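Local coordinates for uncharacterized protein (Desulfovibrio piger ATCC 29098, PDB 4Z48), which is of unknown function but belongs to the LolA-like family, whose relatives carry lipoproteins toward the outer membrane, and may therefore bind a lipid or other hydrophobic ligand, at residues S30-S35 against T221-S226; L43-K48 against I65-P70; N74-L79 against M92-P97; S117-E122 against M210-P215. All blocks are in the same frame, centred on the assembly; numbering follows the deposited sequence.

Contact 1 of 4, residues S30-S35 against T221-S226; sequences SEAVMS and TVIDWS
Six backbone hydrogen bonds join 30-35 to 221-226 as antiparallel strands, paired at Glu-31 with Ser-226, Val-33 with Asp-224 and Ser-35 with Val-222. Each pair bonds in both directions; Asp-224 N reaches Val-33 O at 2.9 Å in an almost straight bond (174°). Between them lie the non-hydrogen-bonded pairs Ala-32 with Trp-225 and Met-34 with Ile-223, where CA-H groups lean on carbonyls, as Trp-225 CA does on Glu-31 O at 3.2 Å. At the Ser-226 end a water donates to Glu-31 OE1 at 2.6 Å and also bonds Ser-226 OG. The Glu-31 chain runs extended beyond CG, and its carboxylate is further held by Tyr-29 and Asn-227. Asp-224, on the same face, turns its OD1 to Gln-209. The other face is mostly apolar. Ala-32 CB sits over the five-membered ring of Trp-225, 3.9 Å from its centroid, a CH-pi contact, while Ile-223 CG2 lies above the same indole, offset toward its rim. Ser-30 OG meets the ring at its edge, 3.3 Å from Trp-225 CD1. Farther along, selenomethionine Met-34 lies beside Ile-223, both pointing the same way; the bend at chi3 (-77°) brings Met-34 CE to 3.9 Å from Ile-223 CD1. Thr-221 sends CG2 obliquely across Met-34 CG at 3.7 Å, and its OG1 to Asp-118. The chemistry thus sets a mixed face, Glu-31, Asp-224 and Ser-226 interspersed with Val-33 and Val-222, against a largely apolar one, consistent with the amphipathic sheet of LolA-like proteins.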
# COMPACT_ATOMS: atom_id res chain seq x y z
N SER A 30 -11.08 -8.17 -1.55
CA SER A 30 -10.14 -9.24 -1.21
C SER A 30 -10.22 -9.60 0.27
O SER A 30 -10.79 -8.88 1.07
CB SER A 30 -8.71 -8.91 -1.61
OG SER A 30 -8.07 -8.01 -0.72
N GLU A 31 -9.67 -10.76 0.58
CA GLU A 31 -9.51 -11.29 1.92
C GLU A 31 -8.02 -11.47 2.19
O GLU A 31 -7.24 -11.80 1.28
CB GLU A 31 -10.27 -12.62 2.05
CG GLU A 31 -11.77 -12.44 1.96
CD GLU A 31 -12.54 -13.74 1.79
OE1 GLU A 31 -11.94 -14.81 2.03
OE2 GLU A 31 -13.71 -13.69 1.38
N ALA A 32 -7.59 -11.18 3.40
CA ALA A 32 -6.17 -11.32 3.73
C ALA A 32 -5.97 -11.85 5.13
O ALA A 32 -6.84 -11.67 5.99
CB ALA A 32 -5.45 -9.98 3.60
N VAL A 33 -4.83 -12.51 5.34
CA VAL A 33 -4.33 -12.93 6.65
C VAL A 33 -2.93 -12.31 6.78
O VAL A 33 -2.12 -12.44 5.85
CB VAL A 33 -4.33 -14.47 6.87
CG1 VAL A 33 -3.57 -14.83 8.16
CG2 VAL A 33 -5.75 -15.00 6.98
N MSE A 34 -2.67 -11.66 7.90
CA MSE A 34 -1.40 -11.02 8.22
C MSE A 34 -0.81 -11.69 9.45
O MSE A 34 -1.52 -11.95 10.42
CB MSE A 34 -1.65 -9.51 8.42
CG MSE A 34 -0.64 -8.78 9.25
SE MSE A 34 -1.42 -6.98 9.62
CE MSE A 34 -1.12 -6.20 8.03
N SER A 35 0.47 -12.03 9.37
CA SER A 35 1.20 -12.63 10.48
C SER A 35 2.42 -11.72 10.79
O SER A 35 3.27 -11.48 9.93
CB SER A 35 1.60 -14.07 10.12
OG SER A 35 2.41 -14.64 11.13
N THR A 221 6.52 -8.81 8.83
CA THR A 221 5.10 -9.08 8.62
C THR A 221 4.92 -9.83 7.30
O THR A 221 5.47 -9.42 6.29
CB THR A 221 4.30 -7.74 8.68
OG1 THR A 221 4.44 -7.18 10.00
CG2 THR A 221 2.82 -7.93 8.38
N VAL A 222 4.11 -10.90 7.31
CA VAL A 222 3.82 -11.62 6.06
C VAL A 222 2.31 -11.49 5.80
O VAL A 222 1.53 -11.84 6.67
CB VAL A 222 4.31 -13.09 6.07
CG1 VAL A 222 3.95 -13.81 4.76
CG2 VAL A 222 5.82 -13.16 6.32
N ILE A 223 1.90 -11.00 4.62
CA ILE A 223 0.48 -10.88 4.31
C ILE A 223 0.14 -11.75 3.11
O ILE A 223 0.77 -11.61 2.04
CB ILE A 223 0.04 -9.40 4.04
CG1 ILE A 223 0.59 -8.41 5.12
CG2 ILE A 223 -1.50 -9.33 3.95
CD1 ILE A 223 0.52 -6.96 4.63
N ASP A 224 -0.92 -12.56 3.26
CA ASP A 224 -1.43 -13.44 2.22
C ASP A 224 -2.80 -13.02 1.83
O ASP A 224 -3.71 -13.06 2.67
CB ASP A 224 -1.46 -14.89 2.69
CG ASP A 224 -0.13 -15.59 2.77
OD1 ASP A 224 0.38 -15.99 1.72
OD2 ASP A 224 0.28 -15.94 3.91
N TRP A 225 -2.97 -12.63 0.56
CA TRP A 225 -4.28 -12.28 0.03
C TRP A 225 -4.87 -13.45 -0.73
O TRP A 225 -4.17 -14.17 -1.49
CB TRP A 225 -4.24 -11.06 -0.89
CG TRP A 225 -4.05 -9.73 -0.21
CD1 TRP A 225 -5.02 -8.89 0.25
CD2 TRP A 225 -2.80 -9.13 0.11
NE1 TRP A 225 -4.45 -7.76 0.78
CE2 TRP A 225 -3.09 -7.89 0.74
CE3 TRP A 225 -1.46 -9.50 -0.07
CZ2 TRP A 225 -2.08 -7.02 1.19
CZ3 TRP A 225 -0.46 -8.62 0.34
CH2 TRP A 225 -0.77 -7.40 0.95
N SER A 226 -6.19 -13.59 -0.62
CA SER A 226 -6.92 -14.61 -1.35
C SER A 226 -8.35 -14.16 -1.60
O SER A 226 -8.76 -13.11 -1.09
CB SER A 226 -6.84 -15.97 -0.67
OG SER A 226 -7.35 -16.00 0.65
O HOH W 1 -9.65 -16.01 2.06

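Contact 2 of 4, residues L43-K48 against I65-P70; sequences LTRSFK and IVFDRP
Strands 43-48 and 65-69 form an antiparallel pair whose backbone groups are matched at both ends of a shift in register. Lys-48 and Val-66 exchange two hydrogen bonds, the one from Val-66 N to Lys-48 O running nearly along the C=O axis. One residue pair on, Ser-46 divides its bonds: its N gives to Arg-69 O at 2.9 Å, whereas its O takes the N-H of Asp-68 at 3.0 Å, the donor standing above the carbonyl plane. Lys-48 NZ crosses to Asp-68 OD2 at 3.4 Å, a weak salt bridge. Arg-45, bent at chi2 (90°), curls back so that NH1 donates to Thr-44 O at 2.9 Å with the acceptor in the guanidinium plane, and its NE is taken by Met-115 O. That same Thr-44 O touches CD of Pro-70, which follows a cis peptide bond, at 3.1 Å. On the apolar face Phe-47 CB rides over the Phe-67 ring, 3.9 Å from its centroid; the two rings meet obliquely, and Arg-45 CB lies at the Phe-67 edge. Ile-65 CG2 flanks Phe-47 CD2 at 3.7 Å. The arrangement is a beta hairpin of strands 41-54 and 60-69 carrying a beta bulge at its open end.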
# COMPACT_ATOMS: atom_id res chain seq x y z
N LEU A 43 1.69 -12.15 16.20
CA LEU A 43 0.37 -11.53 16.21
C LEU A 43 -0.24 -11.84 14.87
O LEU A 43 0.47 -11.82 13.85
CB LEU A 43 0.42 -9.99 16.37
CG LEU A 43 0.73 -9.38 17.71
CD1 LEU A 43 0.83 -7.85 17.53
CD2 LEU A 43 -0.38 -9.71 18.73
N THR A 44 -1.52 -12.04 14.83
CA THR A 44 -2.18 -12.36 13.56
C THR A 44 -3.41 -11.50 13.42
O THR A 44 -3.97 -11.04 14.41
CB THR A 44 -2.49 -13.91 13.42
OG1 THR A 44 -3.69 -14.27 14.09
CG2 THR A 44 -1.36 -14.78 13.88
N ARG A 45 -3.77 -11.21 12.19
CA ARG A 45 -4.96 -10.44 11.84
C ARG A 45 -5.56 -11.02 10.58
O ARG A 45 -4.81 -11.43 9.70
CB ARG A 45 -4.63 -8.96 11.60
CG ARG A 45 -4.43 -8.13 12.85
CD ARG A 45 -2.98 -8.10 13.30
NE ARG A 45 -2.81 -7.17 14.41
CZ ARG A 45 -3.00 -7.47 15.69
NH1 ARG A 45 -3.35 -8.70 16.04
NH2 ARG A 45 -2.82 -6.55 16.62
N SER A 46 -6.89 -11.06 10.51
CA SER A 46 -7.65 -11.46 9.31
C SER A 46 -8.47 -10.26 8.94
O SER A 46 -9.09 -9.67 9.84
CB SER A 46 -8.55 -12.66 9.59
OG SER A 46 -7.84 -13.88 9.64
N PHE A 47 -8.52 -9.90 7.67
CA PHE A 47 -9.32 -8.75 7.25
C PHE A 47 -9.86 -8.87 5.82
O PHE A 47 -9.38 -9.67 5.03
CB PHE A 47 -8.55 -7.42 7.41
CG PHE A 47 -7.23 -7.29 6.69
CD1 PHE A 47 -6.05 -7.75 7.28
CD2 PHE A 47 -7.14 -6.68 5.45
CE1 PHE A 47 -4.82 -7.62 6.63
CE2 PHE A 47 -5.91 -6.50 4.82
CZ PHE A 47 -4.75 -6.95 5.43
N LYS A 48 -10.89 -8.09 5.52
CA LYS A 48 -11.44 -7.95 4.17
C LYS A 48 -11.21 -6.50 3.74
O LYS A 48 -11.29 -5.59 4.57
CB LYS A 48 -12.94 -8.32 4.09
CG LYS A 48 -13.24 -9.80 4.29
CD LYS A 48 -14.73 -10.03 4.51
CE LYS A 48 -15.04 -11.51 4.55
NZ LYS A 48 -14.63 -12.15 5.83
N ILE A 65 -11.29 -1.20 5.15
CA ILE A 65 -10.61 -2.39 5.67
C ILE A 65 -11.36 -2.83 6.91
O ILE A 65 -11.48 -2.04 7.84
CB ILE A 65 -9.09 -2.16 5.94
CG1 ILE A 65 -8.37 -1.71 4.63
CG2 ILE A 65 -8.45 -3.44 6.52
CD1 ILE A 65 -7.03 -1.17 4.88
N VAL A 66 -11.92 -4.06 6.90
CA VAL A 66 -12.71 -4.58 8.02
C VAL A 66 -12.01 -5.81 8.62
O VAL A 66 -11.88 -6.83 7.93
CB VAL A 66 -14.16 -4.93 7.60
CG1 VAL A 66 -14.97 -5.34 8.83
CG2 VAL A 66 -14.85 -3.78 6.89
N PHE A 67 -11.57 -5.72 9.89
CA PHE A 67 -10.94 -6.85 10.60
C PHE A 67 -12.00 -7.76 11.20
O PHE A 67 -12.97 -7.30 11.83
CB PHE A 67 -9.98 -6.33 11.72
CG PHE A 67 -8.74 -5.73 11.12
CD1 PHE A 67 -8.73 -4.40 10.70
CD2 PHE A 67 -7.62 -6.50 10.89
CE1 PHE A 67 -7.61 -3.85 10.06
CE2 PHE A 67 -6.48 -5.94 10.29
CZ PHE A 67 -6.50 -4.63 9.85
N ASP A 68 -11.77 -9.06 11.12
CA ASP A 68 -12.77 -9.95 11.70
C ASP A 68 -12.19 -10.84 12.79
O ASP A 68 -12.95 -11.33 13.62
CB ASP A 68 -13.43 -10.81 10.61
CG ASP A 68 -12.42 -11.45 9.66
OD1 ASP A 68 -11.52 -12.14 10.15
OD2 ASP A 68 -12.58 -11.30 8.43
N ARG A 69 -10.87 -11.14 12.74
CA ARG A 69 -10.20 -12.05 13.68
C ARG A 69 -8.77 -11.57 13.98
O ARG A 69 -8.16 -10.93 13.12
CB ARG A 69 -10.15 -13.51 13.12
CG ARG A 69 -11.49 -14.18 12.79
CD ARG A 69 -12.24 -14.71 14.01
NE ARG A 69 -11.52 -15.82 14.63
CZ ARG A 69 -11.56 -16.12 15.92
NH1 ARG A 69 -12.33 -15.41 16.75
NH2 ARG A 69 -10.85 -17.13 16.39
N PRO A 70 -8.20 -11.92 15.16
CA PRO A 70 -8.84 -12.60 16.30
C PRO A 70 -9.87 -11.69 16.98
O PRO A 70 -10.07 -10.53 16.57
CB PRO A 70 -7.67 -12.95 17.24
CG PRO A 70 -6.63 -11.88 16.95
CD PRO A 70 -6.83 -11.48 15.48

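Contact 3 of 4, residues N74-L79 against M92-P97; sequences NGTKYL and MWVYLP
The ring of Tyr-78 carries Val-94 CG2 over one face, 3.7 Å from the centroid and close to the ring normal (16°), in a CH-pi contact between neighbours of an antiparallel beta hairpin, strands 77-82 and 91-96. Val-94 CG2 stands anti to the backbone N, the position that sets it over the ring, and the two side chains point the same way. Tyr-78 also meets the Phe-114 ring, so that this side of the hairpin is bounded by the loop following strand 101-104. On the other face of the sheet, Trp-93 receives Leu-79 alongside, with Leu-79 CG 4.1 Å from Trp-93 CE3; Leu-79 O lies at the indole edge, near its plane. The indole also meets the rings of His-241 and Trp-81 edge-to-face. Tyr-95, its CG anti to the backbone N (chi1 171°), brings its ring edge to Gly-75 O, which lies in the ring plane 3.3 Å from Tyr-95 CD2. Four backbone hydrogen bonds set the register: Lys-77 and Tyr-95 bond both ways, as do Leu-79 and Trp-93. The bond from Tyr-95 N to Lys-77 O is short at 2.7 Å; its return from Lys-77 N to Tyr-95 O is longer, 3.2 Å, but comes in the carbonyl plane onto a lone pair. Beyond the strand, Gly-75 adopts a positive phi (97°), a conformation that suits glycine, and its backbone passes close to Pro-97. Thr-76 lies beside Val-94 through CG2, while Thr-76 OG1, bonded to Val-73 O, rests 3.3 Å from Pro-97 CD.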
# COMPACT_ATOMS: atom_id res chain seq x y z
N ASN A 74 -11.56 -7.90 16.16
CA ASN A 74 -12.84 -8.03 15.44
C ASN A 74 -13.64 -6.73 15.51
O ASN A 74 -13.86 -6.20 16.60
CB ASN A 74 -13.70 -9.17 16.02
CG ASN A 74 -15.08 -9.23 15.40
OD1 ASN A 74 -16.06 -8.75 15.96
ND2 ASN A 74 -15.18 -9.81 14.24
N GLY A 75 -14.08 -6.24 14.35
CA GLY A 75 -14.84 -4.99 14.33
C GLY A 75 -14.03 -3.74 14.01
O GLY A 75 -14.61 -2.67 13.75
N THR A 76 -12.67 -3.82 14.06
CA THR A 76 -11.83 -2.66 13.71
C THR A 76 -12.05 -2.39 12.22
O THR A 76 -12.09 -3.32 11.42
CB THR A 76 -10.33 -2.88 14.03
OG1 THR A 76 -10.21 -3.38 15.36
CG2 THR A 76 -9.48 -1.58 13.86
N LYS A 77 -12.27 -1.13 11.87
CA LYS A 77 -12.50 -0.69 10.51
C LYS A 77 -11.66 0.55 10.20
O LYS A 77 -11.61 1.48 11.01
CB LYS A 77 -13.97 -0.39 10.25
CG LYS A 77 -14.92 -1.58 10.31
CD LYS A 77 -16.34 -1.07 10.26
CE LYS A 77 -17.35 -2.15 9.99
NZ LYS A 77 -18.67 -1.58 9.63
N TYR A 78 -11.02 0.55 9.04
CA TYR A 78 -10.28 1.70 8.49
C TYR A 78 -10.97 2.19 7.26
O TYR A 78 -11.25 1.40 6.36
CB TYR A 78 -8.83 1.36 8.16
CG TYR A 78 -7.96 1.20 9.36
CD1 TYR A 78 -7.98 0.02 10.12
CD2 TYR A 78 -7.05 2.19 9.72
CE1 TYR A 78 -7.15 -0.14 11.22
CE2 TYR A 78 -6.21 2.03 10.82
CZ TYR A 78 -6.24 0.85 11.55
OH TYR A 78 -5.41 0.69 12.63
N LEU A 79 -11.28 3.51 7.21
CA LEU A 79 -11.88 4.15 6.04
C LEU A 79 -10.80 5.07 5.43
O LEU A 79 -10.24 5.89 6.13
CB LEU A 79 -13.16 4.93 6.40
CG LEU A 79 -13.88 5.67 5.26
CD1 LEU A 79 -14.24 4.75 4.11
CD2 LEU A 79 -15.15 6.33 5.77
N MSE A 92 -8.19 9.64 6.41
CA MSE A 92 -8.18 8.32 7.00
C MSE A 92 -8.81 8.36 8.39
O MSE A 92 -8.57 9.30 9.17
CB MSE A 92 -6.76 7.77 7.07
CG MSE A 92 -6.66 6.38 7.66
SE MSE A 92 -4.83 5.72 7.63
CE MSE A 92 -4.55 5.67 5.82
N TRP A 93 -9.61 7.35 8.66
CA TRP A 93 -10.25 7.16 9.95
C TRP A 93 -10.22 5.69 10.38
O TRP A 93 -10.23 4.78 9.55
CB TRP A 93 -11.71 7.61 9.90
CG TRP A 93 -11.93 9.05 9.54
CD1 TRP A 93 -12.10 10.09 10.39
CD2 TRP A 93 -12.17 9.56 8.22
NE1 TRP A 93 -12.41 11.24 9.69
CE2 TRP A 93 -12.47 10.94 8.36
CE3 TRP A 93 -12.18 8.98 6.94
CZ2 TRP A 93 -12.78 11.74 7.26
CZ3 TRP A 93 -12.49 9.78 5.85
CH2 TRP A 93 -12.77 11.15 6.01
N VAL A 94 -10.21 5.48 11.68
CA VAL A 94 -10.27 4.12 12.25
C VAL A 94 -11.41 4.07 13.25
O VAL A 94 -11.52 4.98 14.08
CB VAL A 94 -8.92 3.65 12.89
CG1 VAL A 94 -8.42 4.60 13.99
CG2 VAL A 94 -9.02 2.21 13.43
N TYR A 95 -12.28 3.03 13.16
CA TYR A 95 -13.28 2.68 14.17
C TYR A 95 -12.63 1.62 15.08
O TYR A 95 -12.20 0.57 14.59
CB TYR A 95 -14.59 2.19 13.55
CG TYR A 95 -15.54 1.64 14.59
CD1 TYR A 95 -16.38 2.49 15.31
CD2 TYR A 95 -15.54 0.29 14.92
CE1 TYR A 95 -17.19 2.01 16.33
CE2 TYR A 95 -16.37 -0.21 15.93
CZ TYR A 95 -17.21 0.65 16.62
OH TYR A 95 -18.02 0.17 17.60
N LEU A 96 -12.51 1.92 16.38
CA LEU A 96 -11.92 1.05 17.40
C LEU A 96 -13.03 0.38 18.22
O LEU A 96 -13.77 1.08 18.91
CB LEU A 96 -10.97 1.84 18.31
CG LEU A 96 -9.76 2.49 17.60
CD1 LEU A 96 -9.14 3.59 18.48
CD2 LEU A 96 -8.71 1.46 17.22
N PRO A 97 -13.20 -0.97 18.12
CA PRO A 97 -14.34 -1.62 18.80
C PRO A 97 -14.31 -1.55 20.32
O PRO A 97 -15.39 -1.55 20.91
CB PRO A 97 -14.24 -3.08 18.33
CG PRO A 97 -12.76 -3.26 17.94
CD PRO A 97 -12.44 -1.95 17.30

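Contact 4 of 4, residues S117-E122 against M210-P215; sequences SDLSNE and MRVERP
An ST turn opens the loop segment 117-122 where it packs against strand 204-214: Ser-117 OG, in the crowded position between the backbone N and the carbonyl carbon, accepts the N-H of Leu-119 at 3.1 Å and also bonds Phe-114 O. The turn presents Asp-118 and Leu-119 to Val-212 and Arg-214. Asp-118 CG lies anti to its carbonyl carbon, beside the backbone N, which carries the carboxylate to the arginine. Arg-214 leaves its strand with CG in the same position, runs extended through chi2 and bends at chi3 (-56°), so that its aliphatic part passes along Asp-118 OD1 and NE turns onto it. This salt bridge is a nearly straight hydrogen bond (174°) of 2.8 Å from Arg-214 NE to Asp-118 OD1. The oxygen lies in the guanidinium plane, at its edge, yet the donor stands above the carboxylate plane, the two planes being 69° apart. Ser-117 O lies over one face of the guanidinium, 3.6 Å from Arg-214 NH2. Asp-118 OD1 is shared with Ser-219 OG, and OD2 with Thr-221 OG1, so the buried carboxylate is gripped from several directions; together with the arginine charge this would favour its ionised form. Beside this polar group, Val-212 turns CG1, anti to its backbone N, to Asp-118 CB and CG2 to Leu-119. Leu-119 crosses Val-212 at about a right angle, its CD1 lying 3.8 Å from Val-212 CG2. A water accepts from Arg-214 NH2 at 3.1 Å and donates weakly to Asp-118 OD2.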
# COMPACT_ATOMS: atom_id res chain seq x y z
N SER A 117 1.69 -4.01 13.00
CA SER A 117 2.44 -4.64 11.91
C SER A 117 3.65 -3.80 11.50
O SER A 117 3.90 -2.71 12.03
CB SER A 117 1.56 -4.91 10.69
OG SER A 117 1.35 -3.72 9.93
N ASP A 118 4.40 -4.32 10.50
CA ASP A 118 5.57 -3.64 9.94
C ASP A 118 5.15 -2.65 8.86
O ASP A 118 5.98 -1.89 8.37
CB ASP A 118 6.58 -4.65 9.44
CG ASP A 118 7.18 -5.34 10.66
OD1 ASP A 118 8.02 -4.74 11.30
OD2 ASP A 118 6.68 -6.43 11.05
N LEU A 119 3.84 -2.55 8.61
CA LEU A 119 3.28 -1.52 7.72
C LEU A 119 2.93 -0.28 8.56
O LEU A 119 2.46 -0.46 9.69
CB LEU A 119 2.00 -2.05 7.06
CG LEU A 119 2.07 -3.01 5.89
CD1 LEU A 119 2.59 -4.39 6.31
CD2 LEU A 119 0.68 -3.26 5.35
N SER A 120 3.11 0.94 8.02
CA SER A 120 2.69 2.17 8.66
C SER A 120 1.31 2.53 8.14
O SER A 120 0.92 1.98 7.11
CB SER A 120 3.67 3.29 8.35
OG SER A 120 4.93 3.08 8.97
N ASN A 121 0.59 3.46 8.80
CA ASN A 121 -0.73 3.90 8.31
C ASN A 121 -0.62 4.50 6.88
O ASN A 121 -1.50 4.27 6.04
CB ASN A 121 -1.35 4.93 9.26
CG ASN A 121 -1.70 4.34 10.60
OD1 ASN A 121 -2.11 3.20 10.69
ND2 ASN A 121 -1.50 5.12 11.66
N GLU A 122 0.48 5.19 6.58
CA GLU A 122 0.66 5.78 5.25
C GLU A 122 0.89 4.72 4.17
O GLU A 122 0.56 4.98 3.03
CB GLU A 122 1.78 6.83 5.23
CG GLU A 122 3.20 6.29 5.37
CD GLU A 122 4.26 7.34 5.11
OE1 GLU A 122 4.22 8.02 4.05
OE2 GLU A 122 5.16 7.49 5.97
N MSE A 210 3.01 -10.61 0.37
CA MSE A 210 4.05 -9.65 0.72
C MSE A 210 4.75 -9.99 2.01
O MSE A 210 4.11 -10.44 2.97
CB MSE A 210 3.40 -8.28 0.90
CG MSE A 210 3.24 -7.47 -0.35
SE MSE A 210 2.86 -5.71 0.37
CE MSE A 210 4.67 -5.09 0.48
N ARG A 211 6.05 -9.74 2.07
CA ARG A 211 6.81 -9.81 3.31
C ARG A 211 7.37 -8.38 3.55
O ARG A 211 7.94 -7.78 2.63
CB ARG A 211 7.90 -10.91 3.26
CG ARG A 211 8.73 -10.98 4.54
CD ARG A 211 9.84 -11.96 4.33
NE ARG A 211 10.77 -11.96 5.45
CZ ARG A 211 10.86 -12.90 6.38
NH1 ARG A 211 10.05 -13.96 6.34
NH2 ARG A 211 11.74 -12.80 7.36
N VAL A 212 7.10 -7.79 4.74
CA VAL A 212 7.58 -6.45 5.05
C VAL A 212 8.43 -6.56 6.30
O VAL A 212 7.94 -7.02 7.33
CB VAL A 212 6.41 -5.44 5.23
CG1 VAL A 212 6.94 -4.04 5.53
CG2 VAL A 212 5.48 -5.44 4.01
N GLU A 213 9.70 -6.17 6.21
CA GLU A 213 10.67 -6.27 7.28
C GLU A 213 11.11 -4.90 7.77
O GLU A 213 11.32 -3.99 6.99
CB GLU A 213 11.93 -7.04 6.80
CG GLU A 213 11.73 -8.48 6.32
CD GLU A 213 12.96 -9.12 5.69
OE1 GLU A 213 14.01 -8.46 5.60
OE2 GLU A 213 12.88 -10.31 5.32
N ARG A 214 11.19 -4.76 9.08
CA ARG A 214 11.74 -3.55 9.72
C ARG A 214 12.99 -4.02 10.41
O ARG A 214 12.90 -4.60 11.50
CB ARG A 214 10.72 -2.86 10.66
CG ARG A 214 9.69 -2.05 9.85
CD ARG A 214 8.85 -1.17 10.72
NE ARG A 214 8.19 -1.94 11.77
CZ ARG A 214 7.61 -1.43 12.86
NH1 ARG A 214 7.66 -0.13 13.10
NH2 ARG A 214 7.01 -2.23 13.73
N PRO A 215 14.16 -3.92 9.73
CA PRO A 215 15.42 -4.42 10.33
C PRO A 215 15.75 -3.76 11.68
O PRO A 215 16.31 -4.42 12.56
CB PRO A 215 16.48 -4.10 9.27
CG PRO A 215 15.88 -3.00 8.39
CD PRO A 215 14.40 -3.33 8.39
O HOH W 2 5.58 -4.95 13.84

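Contacts 1, 2 and 3 follow one run of antiparallel neighbours, 77-82 to 60-69, 41-54, 27-38 and 219-230, with 91-96 beyond 77-82 and 204-214 beyond 219-230. Contact 1 joins strands from near the two chain ends, and the other three come between its segments in the order 2, 3, 4. Centres of contacts 1 and 2 are 9 Å apart, those of 2 and 3 about 11 Å, and those of 3 and 4 about 19 Å. In contact 4 the 117-122 loop reaches the strands: Asp-118 bonds Thr-221 of contact 1, and Asn-121 packs on Met-92 of contact 3. The loop thus touches both 219-230 and 91-96, which lie several strands apart in the order.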